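Local atomic coordinates of DNA polymerase III, gamma subunit-related protein (Thermotoga maritima, PDB entry 2GNO), a protein that probably binds DNA and is related to the clamp-loader subunits of bacterial DNA polymerase III. Residues Thr8-Ile13 with Glu40-Phe45; His89-Met94 with Ile115-Arg120; Lys194-Val199 with Arg211-Arg216. One frame throughout, in Å; residues are numbered along the deposited sequence.

Contact 1: residues Thr8-Ile13 with Glu40-Phe45; sequences TLKRII and EYVEKF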
loop_
_atom_site.group_PDB
_atom_site.type_symbol
_atom_site.label_atom_id
_atom_site.label_comp_id
_atom_site.label_asym_id
_atom_site.label_seq_id
_atom_site.Cartn_x
_atom_site.Cartn_y
_atom_site.Cartn_z
ATOM N N THR A 8 12.166 -0.897 -20.928
ATOM C CA THR A 8 13.471 -1.503 -20.628
ATOM C C THR A 8 13.258 -2.945 -20.167
ATOM O O THR A 8 13.951 -3.850 -20.629
ATOM C CB THR A 8 14.240 -0.671 -19.597
ATOM O OG1 THR A 8 14.406 0.662 -20.107
ATOM C CG2 THR A 8 15.616 -1.272 -19.321
ATOM N N LEU A 9 12.280 -3.138 -19.279
ATOM C CA LEU A 9 11.887 -4.459 -18.791
ATOM C C LEU A 9 11.410 -5.388 -19.892
ATOM O O LEU A 9 11.775 -6.563 -19.909
ATOM C CB LEU A 9 10.749 -4.354 -17.755
ATOM C CG LEU A 9 11.117 -4.022 -16.323
ATOM C CD1 LEU A 9 9.892 -3.729 -15.496
ATOM C CD2 LEU A 9 11.915 -5.167 -15.728
ATOM N N LYS A 10 10.553 -4.860 -20.763
ATOM C CA LYS A 10 9.994 -5.588 -21.898
ATOM C C LYS A 10 11.080 -6.230 -22.755
ATOM O O LYS A 10 10.973 -7.402 -23.122
ATOM C CB LYS A 10 9.112 -4.641 -22.748
ATOM C CG LYS A 10 8.456 -5.296 -23.953
ATOM C CD LYS A 10 7.536 -4.351 -24.668
ATOM C CE LYS A 10 6.938 -4.974 -25.918
ATOM N NZ LYS A 10 7.940 -5.425 -26.906
ATOM N N ARG A 11 12.124 -5.455 -23.035
ATOM C CA ARG A 11 13.260 -5.897 -23.836
ATOM C C ARG A 11 14.078 -6.991 -23.145
ATOM O O ARG A 11 14.485 -7.969 -23.790
ATOM C CB ARG A 11 14.149 -4.704 -24.152
ATOM C CG ARG A 11 13.429 -3.614 -24.942
ATOM N N ILE A 12 14.308 -6.805 -21.842
ATOM C CA ILE A 12 15.033 -7.766 -21.002
ATOM C C ILE A 12 14.251 -9.079 -20.987
ATOM O O ILE A 12 14.843 -10.153 -21.125
ATOM C CB ILE A 12 15.223 -7.212 -19.560
ATOM C CG1 ILE A 12 16.226 -6.047 -19.585
ATOM C CG2 ILE A 12 15.745 -8.303 -18.608
ATOM C CD1 ILE A 12 16.349 -5.265 -18.289
ATOM N N ILE A 13 12.930 -8.965 -20.808
ATOM C CA ILE A 13 12.017 -10.105 -20.801
ATOM C C ILE A 13 11.965 -10.842 -22.133
ATOM O O ILE A 13 11.986 -12.075 -22.148
ATOM C CB ILE A 13 10.569 -9.691 -20.386
ATOM C CG1 ILE A 13 10.524 -9.400 -18.889
ATOM C CG2 ILE A 13 9.532 -10.832 -20.675
ATOM C CD1 ILE A 13 9.242 -8.768 -18.406
ATOM N N GLU A 40 0.628 -7.007 -19.440
ATOM C CA GLU A 40 -0.078 -6.394 -20.558
ATOM C C GLU A 40 0.837 -5.489 -21.362
ATOM O O GLU A 40 0.708 -5.424 -22.576
ATOM C CB GLU A 40 -1.325 -5.659 -20.113
ATOM C CG GLU A 40 -2.019 -4.938 -21.244
ATOM C CD GLU A 40 -3.411 -4.488 -20.913
ATOM O OE1 GLU A 40 -3.950 -4.808 -19.841
ATOM O OE2 GLU A 40 -3.962 -3.812 -21.759
ATOM N N TYR A 41 1.754 -4.793 -20.700
ATOM C CA TYR A 41 2.700 -3.951 -21.413
ATOM C C TYR A 41 3.612 -4.790 -22.323
ATOM O O TYR A 41 3.896 -4.391 -23.439
ATOM C CB TYR A 41 3.528 -3.105 -20.472
ATOM C CG TYR A 41 4.339 -2.082 -21.235
ATOM C CD1 TYR A 41 3.791 -0.864 -21.584
ATOM C CD2 TYR A 41 5.635 -2.372 -21.666
ATOM C CE1 TYR A 41 4.521 0.059 -22.339
ATOM C CE2 TYR A 41 6.366 -1.455 -22.389
ATOM C CZ TYR A 41 5.809 -0.246 -22.725
ATOM O OH TYR A 41 6.539 0.670 -23.461
ATOM N N VAL A 42 4.058 -5.952 -21.856
ATOM C CA VAL A 42 4.906 -6.812 -22.678
ATOM C C VAL A 42 4.119 -7.497 -23.794
ATOM O O VAL A 42 4.584 -7.571 -24.917
ATOM C CB VAL A 42 5.586 -7.920 -21.828
ATOM C CG1 VAL A 42 6.371 -8.942 -22.697
ATOM C CG2 VAL A 42 6.510 -7.323 -20.794
ATOM N N GLU A 43 2.934 -8.000 -23.472
ATOM C CA GLU A 43 2.130 -8.754 -24.395
ATOM C C GLU A 43 1.206 -7.947 -25.292
ATOM O O GLU A 43 0.721 -8.490 -26.278
ATOM C CB GLU A 43 1.293 -9.757 -23.603
ATOM C CG GLU A 43 2.100 -10.728 -22.727
ATOM C CD GLU A 43 2.821 -11.825 -23.497
ATOM O OE1 GLU A 43 2.506 -12.059 -24.671
ATOM O OE2 GLU A 43 3.684 -12.478 -22.888
ATOM N N LYS A 44 0.955 -6.679 -24.949
ATOM C CA LYS A 44 0.061 -5.805 -25.700
ATOM C C LYS A 44 -1.298 -6.444 -25.830
ATOM O O LYS A 44 -1.908 -6.423 -26.901
ATOM C CB LYS A 44 0.632 -5.449 -27.087
ATOM C CG LYS A 44 2.054 -4.913 -27.077
ATOM C CD LYS A 44 2.196 -3.711 -26.188
ATOM C CE LYS A 44 3.587 -3.174 -26.238
ATOM N NZ LYS A 44 3.789 -2.102 -25.232
ATOM N N PHE A 45 -1.747 -7.050 -24.739
ATOM C CA PHE A 45 -3.026 -7.720 -24.702
ATOM C C PHE A 45 -3.360 -7.839 -23.215
ATOM O O PHE A 45 -2.453 -8.044 -22.413
ATOM C CB PHE A 45 -2.927 -9.099 -25.357
ATOM C CG PHE A 45 -4.247 -9.660 -25.796
ATOM C CD1 PHE A 45 -4.772 -9.307 -27.034
ATOM C CD2 PHE A 45 -4.948 -10.553 -25.001
ATOM C CE1 PHE A 45 -5.981 -9.804 -27.470
ATOM C CE2 PHE A 45 -6.168 -11.056 -25.429
ATOM C CZ PHE A 45 -6.687 -10.683 -26.657
#
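Helices 5-14 and 30-43, which flank the parallel sheet of the P-loop NTPase-like domain, touch where K10 and I13 meet Y41, V42 and K44. The backbones come close: CA of K10 lies 5.3 Å from CA of V42. The contact is made of van der Waals packing, without hydrogen bonds between the two segments. K10 takes part in three of the four residue pairs, meeting Y41, V42 and K44. Its CG stands anti to the backbone N (chi1 -179°), which places it by the last turn of helix 30-43, 4.1 Å from CA of V42. Further along, CD of K10 approaches CE2 of Y41 at 3.9 Å, obliquely to the ring, the two side chains crossing at about a right angle. CE of K10 then rests 3.6 Å from the carbonyl O of V42. A final bend (chi4 -58°) turns NZ away from the extended line of the chain, and it finds its charge partner in E14, one helical turn on.

Y41 is fixed from several directions. Its OH bonds to E7 on the first helix, while NZ of K44 lies 3.6 Å above the ring plane, over the centre. The same NZ makes a weak hydrogen bond of 2.9 Å to O of Y41. K44, with phi of 56°, is the first residue to leave the helix. The two lysine nitrogens, NZ of K10 and NZ of K44, stay 5.6 Å apart, and their like charges would probably discourage a closer approach.

On the buried side, CD1 of I13 meets CG2 of V42 at 3.9 Å. I13 also touches I21 of strand 19-24 and L38 of helix 30-43, joining this pair to the sheet. Such helices packed side by side against a parallel sheet are characteristic of the alpha/beta P-loop NTPase fold.

Contact 2: residues His89-Met94 with Ile115-Arg120; sequences HDCERM and IVLNTR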
loop_
_atom_site.group_PDB
_atom_site.type_symbol
_atom_site.label_atom_id
_atom_site.label_comp_id
_atom_site.label_asym_id
_atom_site.label_seq_id
_atom_site.Cartn_x
_atom_site.Cartn_y
_atom_site.Cartn_z
ATOM N N HIS A 89 3.378 -9.840 -4.528
ATOM C CA HIS A 89 3.486 -8.502 -3.934
ATOM C C HIS A 89 4.132 -8.513 -2.567
ATOM O O HIS A 89 3.817 -9.389 -1.762
ATOM C CB HIS A 89 2.115 -7.862 -3.787
ATOM C CG HIS A 89 1.418 -7.592 -5.092
ATOM N ND1 HIS A 89 1.960 -6.782 -6.061
ATOM C CD2 HIS A 89 0.171 -7.888 -5.516
ATOM C CE1 HIS A 89 1.119 -6.673 -7.068
ATOM N NE2 HIS A 89 0.015 -7.319 -6.755
ATOM N N ASP A 90 5.025 -7.565 -2.290
ATOM C CA ASP A 90 5.687 -7.481 -0.971
ATOM C C ASP A 90 6.282 -8.830 -0.541
ATOM O O ASP A 90 6.005 -9.340 0.551
ATOM C CB ASP A 90 4.688 -6.884 0.029
ATOM C CG ASP A 90 4.381 -5.417 -0.268
ATOM O OD1 ASP A 90 5.333 -4.639 -0.501
ATOM O OD2 ASP A 90 3.205 -5.015 -0.208
ATOM N N CYS A 91 7.179 -9.336 -1.394
ATOM C CA CYS A 91 7.807 -10.655 -1.248
ATOM C C CYS A 91 8.716 -10.934 -0.048
ATOM O O CYS A 91 9.048 -12.111 0.206
ATOM C CB CYS A 91 8.520 -11.049 -2.535
ATOM S SG CYS A 91 9.847 -9.945 -2.837
ATOM N N GLU A 92 9.101 -9.890 0.692
ATOM C CA GLU A 92 9.898 -10.049 1.922
ATOM C C GLU A 92 9.091 -10.811 2.974
ATOM O O GLU A 92 9.659 -11.335 3.946
ATOM C CB GLU A 92 10.377 -8.711 2.511
ATOM C CG GLU A 92 9.325 -7.734 3.127
ATOM C CD GLU A 92 8.409 -7.024 2.156
ATOM O OE1 GLU A 92 8.516 -7.230 0.923
ATOM O OE2 GLU A 92 7.575 -6.232 2.646
ATOM N N ARG A 93 7.765 -10.828 2.797
ATOM C CA ARG A 93 6.856 -11.571 3.649
ATOM C C ARG A 93 7.036 -13.100 3.543
ATOM O O ARG A 93 6.437 -13.833 4.338
ATOM C CB ARG A 93 5.410 -11.196 3.348
ATOM C CG ARG A 93 5.020 -9.765 3.726
ATOM C CD ARG A 93 3.528 -9.559 3.474
ATOM N NE ARG A 93 3.220 -9.672 2.042
ATOM C CZ ARG A 93 2.004 -9.745 1.502
ATOM N NH1 ARG A 93 0.903 -9.735 2.223
ATOM N NH2 ARG A 93 1.889 -9.827 0.190
HETATM N N MSE A 94 7.801 -13.590 2.557
HETATM C CA MSE A 94 8.041 -15.005 2.434
HETATM C C MSE A 94 8.705 -15.585 3.670
HETATM O O MSE A 94 9.585 -14.964 4.253
HETATM C CB MSE A 94 8.907 -15.349 1.220
HETATM C CG MSE A 94 8.210 -15.202 -0.119
HETATM SE SE MSE A 94 9.404 -15.726 -1.539
HETATM C CE MSE A 94 8.292 -15.229 -3.038
ATOM N N ILE A 115 8.601 -14.361 -13.506
ATOM C CA ILE A 115 8.186 -14.244 -12.115
ATOM C C ILE A 115 8.501 -12.811 -11.741
ATOM O O ILE A 115 9.648 -12.372 -11.905
ATOM C CB ILE A 115 8.892 -15.236 -11.184
ATOM C CG1 ILE A 115 8.635 -16.681 -11.657
ATOM C CG2 ILE A 115 8.400 -15.012 -9.753
ATOM C CD1 ILE A 115 9.393 -17.761 -10.847
ATOM N N VAL A 116 7.477 -12.076 -11.294
ATOM C CA VAL A 116 7.614 -10.670 -10.930
ATOM C C VAL A 116 7.344 -10.506 -9.439
ATOM O O VAL A 116 6.214 -10.465 -9.000
ATOM C CB VAL A 116 6.613 -9.786 -11.715
ATOM C CG1 VAL A 116 6.971 -8.280 -11.521
ATOM C CG2 VAL A 116 6.661 -10.142 -13.198
ATOM N N LEU A 117 8.412 -10.423 -8.665
ATOM C CA LEU A 117 8.328 -10.217 -7.252
ATOM C C LEU A 117 8.441 -8.716 -7.048
ATOM O O LEU A 117 8.992 -8.014 -7.906
ATOM C CB LEU A 117 9.526 -10.870 -6.561
ATOM C CG LEU A 117 9.826 -12.352 -6.787
ATOM C CD1 LEU A 117 11.008 -12.779 -5.933
ATOM C CD2 LEU A 117 8.676 -13.173 -6.440
ATOM N N ASN A 118 7.889 -8.202 -5.958
ATOM C CA ASN A 118 8.052 -6.778 -5.643
ATOM C C ASN A 118 8.195 -6.563 -4.143
ATOM O O ASN A 118 7.668 -7.325 -3.318
ATOM C CB ASN A 118 7.016 -5.849 -6.312
ATOM C CG ASN A 118 5.603 -6.084 -5.839
ATOM O OD1 ASN A 118 5.277 -5.811 -4.704
ATOM N ND2 ASN A 118 4.727 -6.503 -6.752
ATOM N N THR A 119 8.942 -5.526 -3.806
ATOM C CA THR A 119 9.224 -5.181 -2.415
ATOM C C THR A 119 9.830 -3.797 -2.383
ATOM O O THR A 119 10.262 -3.269 -3.402
ATOM C CB THR A 119 10.258 -6.147 -1.766
ATOM O OG1 THR A 119 10.377 -5.886 -0.365
ATOM C CG2 THR A 119 11.660 -6.019 -2.414
ATOM N N ARG A 120 9.861 -3.221 -1.201
ATOM C CA ARG A 120 10.441 -1.894 -0.977
ATOM C C ARG A 120 11.706 -2.006 -0.096
ATOM O O ARG A 120 12.339 -1.000 0.200
ATOM C CB ARG A 120 9.396 -1.065 -0.234
ATOM C CG ARG A 120 8.017 -0.932 -0.945
ATOM C CD ARG A 120 7.006 -0.339 0.001
ATOM N NE ARG A 120 7.493 0.939 0.535
ATOM C CZ ARG A 120 7.033 1.561 1.628
ATOM N NH1 ARG A 120 6.062 1.038 2.390
ATOM N NH2 ARG A 120 7.582 2.721 1.993
HETATM O O HOH W 1 8.216 -4.286 0.466
HETATM O O HOH W 2 6.013 -3.603 -3.114
#
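N118 grips H89 and D90 with its side-chain amide: ND2 donates to ND1 of H89 at 2.9 Å along a straight N-H line (180°), and OD1 accepts the backbone N of D90 at 3.0 Å. The acceptor ND1 lies in the amide plane of N118, yet the ring and amide planes are turned 42° apart. The D90 donor sits above the plane of the N118 side-chain carbonyl. The main chain adds a third bond, from N of C91 to O of N118, 2.8 Å long. A leucine at N118 would probably leave ND1 of H89 and N of D90 without these partners and set the imidazole freer to turn, although NE2 of H89 would still hold E54. Beyond the amide, OG1 of T119 donates to OE1 of E92 at 2.6 Å, from above the carboxylate plane. One water bridges D90 OD1 and N118 OD1; another joins D90 OD1 to N of R120.

Apolar packing adjoins these bonds, with SG of C91 3.9 Å from CB of L117 and CE of selenomethionine M94 4.0 Å from CD2 of L117. By topology the two segments probably correspond to the Walker B and sensor 1 positions of AAA+ proteins. Strand 113-119 runs between strands 84-88 and 19-24, L117 touching V88 and L22, while helix 30-43 reaches H89 through L36 and ND2 of N118 through S35.

Contact 3: residues Lys194-Val199 with Arg211-Arg216; sequences KLLKKV and RELLER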
loop_
_atom_site.group_PDB
_atom_site.type_symbol
_atom_site.label_atom_id
_atom_site.label_comp_id
_atom_site.label_asym_id
_atom_site.label_seq_id
_atom_site.Cartn_x
_atom_site.Cartn_y
_atom_site.Cartn_z
ATOM N N LYS A 194 -21.991 5.497 9.100
ATOM C CA LYS A 194 -21.674 5.208 7.699
ATOM C C LYS A 194 -20.220 5.498 7.354
ATOM O O LYS A 194 -19.624 4.772 6.559
ATOM C CB LYS A 194 -22.600 5.997 6.761
ATOM C CG LYS A 194 -24.067 5.620 6.904
ATOM C CD LYS A 194 -24.955 6.380 5.936
ATOM N N LEU A 195 -19.669 6.570 7.933
ATOM C CA LEU A 195 -18.286 6.944 7.703
ATOM C C LEU A 195 -17.336 5.860 8.201
ATOM O O LEU A 195 -16.332 5.582 7.549
ATOM C CB LEU A 195 -17.966 8.263 8.419
ATOM C CG LEU A 195 -16.544 8.838 8.306
ATOM C CD1 LEU A 195 -16.239 9.158 6.847
ATOM C CD2 LEU A 195 -16.366 10.084 9.187
ATOM N N LEU A 196 -17.649 5.256 9.352
ATOM C CA LEU A 196 -16.808 4.189 9.922
ATOM C C LEU A 196 -16.705 2.924 9.077
ATOM O O LEU A 196 -15.775 2.142 9.255
ATOM C CB LEU A 196 -17.254 3.847 11.341
ATOM C CG LEU A 196 -17.054 4.968 12.357
ATOM C CD1 LEU A 196 -17.649 4.558 13.696
ATOM C CD2 LEU A 196 -15.578 5.338 12.493
ATOM N N LYS A 197 -17.653 2.742 8.155
ATOM C CA LYS A 197 -17.650 1.636 7.227
ATOM C C LYS A 197 -16.630 1.887 6.098
ATOM O O LYS A 197 -16.358 0.975 5.327
ATOM C CB LYS A 197 -19.067 1.415 6.668
ATOM C CG LYS A 197 -20.114 1.081 7.752
ATOM C CD LYS A 197 -21.528 0.976 7.191
ATOM C CE LYS A 197 -22.558 0.776 8.302
ATOM N NZ LYS A 197 -22.331 -0.480 9.078
ATOM N N LYS A 198 -16.066 3.101 5.999
ATOM C CA LYS A 198 -15.078 3.450 4.981
ATOM C C LYS A 198 -13.662 3.699 5.500
ATOM O O LYS A 198 -12.735 3.643 4.720
ATOM C CB LYS A 198 -15.528 4.700 4.228
ATOM C CG LYS A 198 -16.876 4.585 3.490
ATOM C CD LYS A 198 -17.208 5.916 2.837
ATOM C CE LYS A 198 -18.518 5.902 2.077
ATOM N NZ LYS A 198 -18.460 5.005 0.898
ATOM N N VAL A 199 -13.476 3.950 6.799
ATOM C CA VAL A 199 -12.131 4.251 7.327
ATOM C C VAL A 199 -11.099 3.130 7.116
ATOM O O VAL A 199 -9.905 3.419 7.092
ATOM C CB VAL A 199 -12.151 4.745 8.807
ATOM C CG1 VAL A 199 -13.077 5.947 8.940
ATOM C CG2 VAL A 199 -12.577 3.642 9.769
ATOM N N ARG A 211 -9.100 11.017 7.046
ATOM C CA ARG A 211 -8.915 12.465 7.191
ATOM C C ARG A 211 -10.155 13.105 7.811
ATOM O O ARG A 211 -10.048 13.919 8.730
ATOM C CB ARG A 211 -8.593 13.142 5.852
ATOM C CG ARG A 211 -7.160 12.955 5.384
ATOM C CD ARG A 211 -6.826 13.714 4.097
ATOM N NE ARG A 211 -7.096 15.165 4.162
ATOM C CZ ARG A 211 -8.216 15.792 3.757
ATOM N NH1 ARG A 211 -9.264 15.147 3.245
ATOM N NH2 ARG A 211 -8.303 17.103 3.874
ATOM N N GLU A 212 -11.326 12.722 7.307
ATOM C CA GLU A 212 -12.591 13.221 7.812
ATOM C C GLU A 212 -12.864 12.826 9.259
ATOM O O GLU A 212 -13.358 13.647 10.030
ATOM C CB GLU A 212 -13.728 12.735 6.917
ATOM C CG GLU A 212 -15.134 13.129 7.337
ATOM C CD GLU A 212 -15.330 14.608 7.442
ATOM O OE1 GLU A 212 -14.727 15.382 6.665
ATOM O OE2 GLU A 212 -16.148 14.997 8.285
ATOM N N LEU A 213 -12.567 11.587 9.631
ATOM C CA LEU A 213 -12.786 11.165 11.005
ATOM C C LEU A 213 -11.865 11.976 11.949
ATOM O O LEU A 213 -12.286 12.349 13.044
ATOM C CB LEU A 213 -12.527 9.669 11.176
ATOM C CG LEU A 213 -12.844 9.115 12.577
ATOM C CD1 LEU A 213 -14.316 9.272 12.918
ATOM C CD2 LEU A 213 -12.396 7.699 12.768
ATOM N N LEU A 214 -10.621 12.226 11.533
ATOM C CA LEU A 214 -9.693 13.005 12.354
ATOM C C LEU A 214 -10.161 14.420 12.555
ATOM O O LEU A 214 -9.981 14.973 13.655
ATOM C CB LEU A 214 -8.297 13.038 11.772
ATOM C CG LEU A 214 -7.552 11.723 11.858
ATOM C CD1 LEU A 214 -6.296 11.766 11.015
ATOM C CD2 LEU A 214 -7.228 11.367 13.317
ATOM N N GLU A 215 -10.718 15.004 11.493
ATOM C CA GLU A 215 -11.245 16.354 11.535
ATOM C C GLU A 215 -12.416 16.417 12.505
ATOM O O GLU A 215 -12.572 17.417 13.184
ATOM C CB GLU A 215 -11.639 16.853 10.122
ATOM C CG GLU A 215 -12.061 18.333 10.024
ATOM C CD GLU A 215 -10.952 19.328 10.340
ATOM O OE1 GLU A 215 -9.783 18.941 10.530
ATOM O OE2 GLU A 215 -11.255 20.524 10.399
ATOM N N ARG A 216 -13.227 15.359 12.587
ATOM C CA ARG A 216 -14.340 15.329 13.540
ATOM C C ARG A 216 -13.830 15.280 14.947
ATOM O O ARG A 216 -14.412 15.925 15.807
ATOM C CB ARG A 216 -15.281 14.178 13.290
ATOM C CG ARG A 216 -15.986 14.364 12.009
ATOM C CD ARG A 216 -16.962 13.320 11.721
ATOM N NE ARG A 216 -17.525 13.579 10.402
ATOM C CZ ARG A 216 -18.544 12.926 9.865
ATOM N NH1 ARG A 216 -19.222 12.006 10.548
ATOM N NH2 ARG A 216 -18.928 13.277 8.643
#
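L195 points its CB toward E212, L213 and R216 of helix 203-219, and its methyl groups meet E212 and R216, CD2 doing most of the touching. From CB the chain continues to CG, which stands anti to the backbone N (chi1 180°), and from it the two methyls branch beside helix 203-219. CD1 reaches CG of E212 at 4.2 Å. CD2 does more: it lies 3.8 Å from the same CG of E212, and it sits over one face of the R216 guanidinium, 3.6 Å from CZ and over the centre of the group. The L195 and R216 side chains meet tip to tip, a methyl against a flat cation, rather than lying alongside each other.

The guanidinium offers that face because its rotation is fixed from the edge. NE of R216 donates to OE2 of E212 at 2.9 Å (153°), a salt bridge to a residue one turn earlier in the helix. The bond uses the anti lone pair of OE2, and that oxygen lies close to the guanidinium plane. NH2 of R216 also bonds to the carbonyl O of L190, so the arginine ties helix 203-219 to the link between helices 166-189 and 192-195.

Beside the polar pair, L213 adds apolar contacts. Its CD2 is 4.0 Å from CD2 of L196 and 4.3 Å from CG1 of V199. The backbones stay well apart, CA of L195 being 7.7 Å from CA of L213, so the gap is bridged mainly by side chains, although CD2 of L195 comes 4.1 Å from the backbone N of L213. E212 and R216 also line a pocket holding 2-ethoxyethanol, probably from the crystallisation liquor. Around the contact, L195 leans on L187 of helix 166-189, while V199 reaches L244 of helix 239-254 and, with L196, I236 in the loop before it.

From the N terminus the three contacts follow in series, with neither nesting nor crossing. Contact 1 closes a loop of 26 residues that includes strand 19-24, pairing two helices of the P-loop NTPase-like domain. Contact 2 then closes 20 residues, holding the loop after strand 84-88 to the end of strand 113-119; its centre is 19 Å from that of contact 1, and their nearest atoms are about 6 Å apart. Contact 3 closes the shortest loop, 11 residues, in the helical part beyond the sheet, joining helix 192-195 and the residues after it to helix 203-219. It lies across the chain's centre from the others, its centre 31 Å from contact 2 and 41 Å from contact 1.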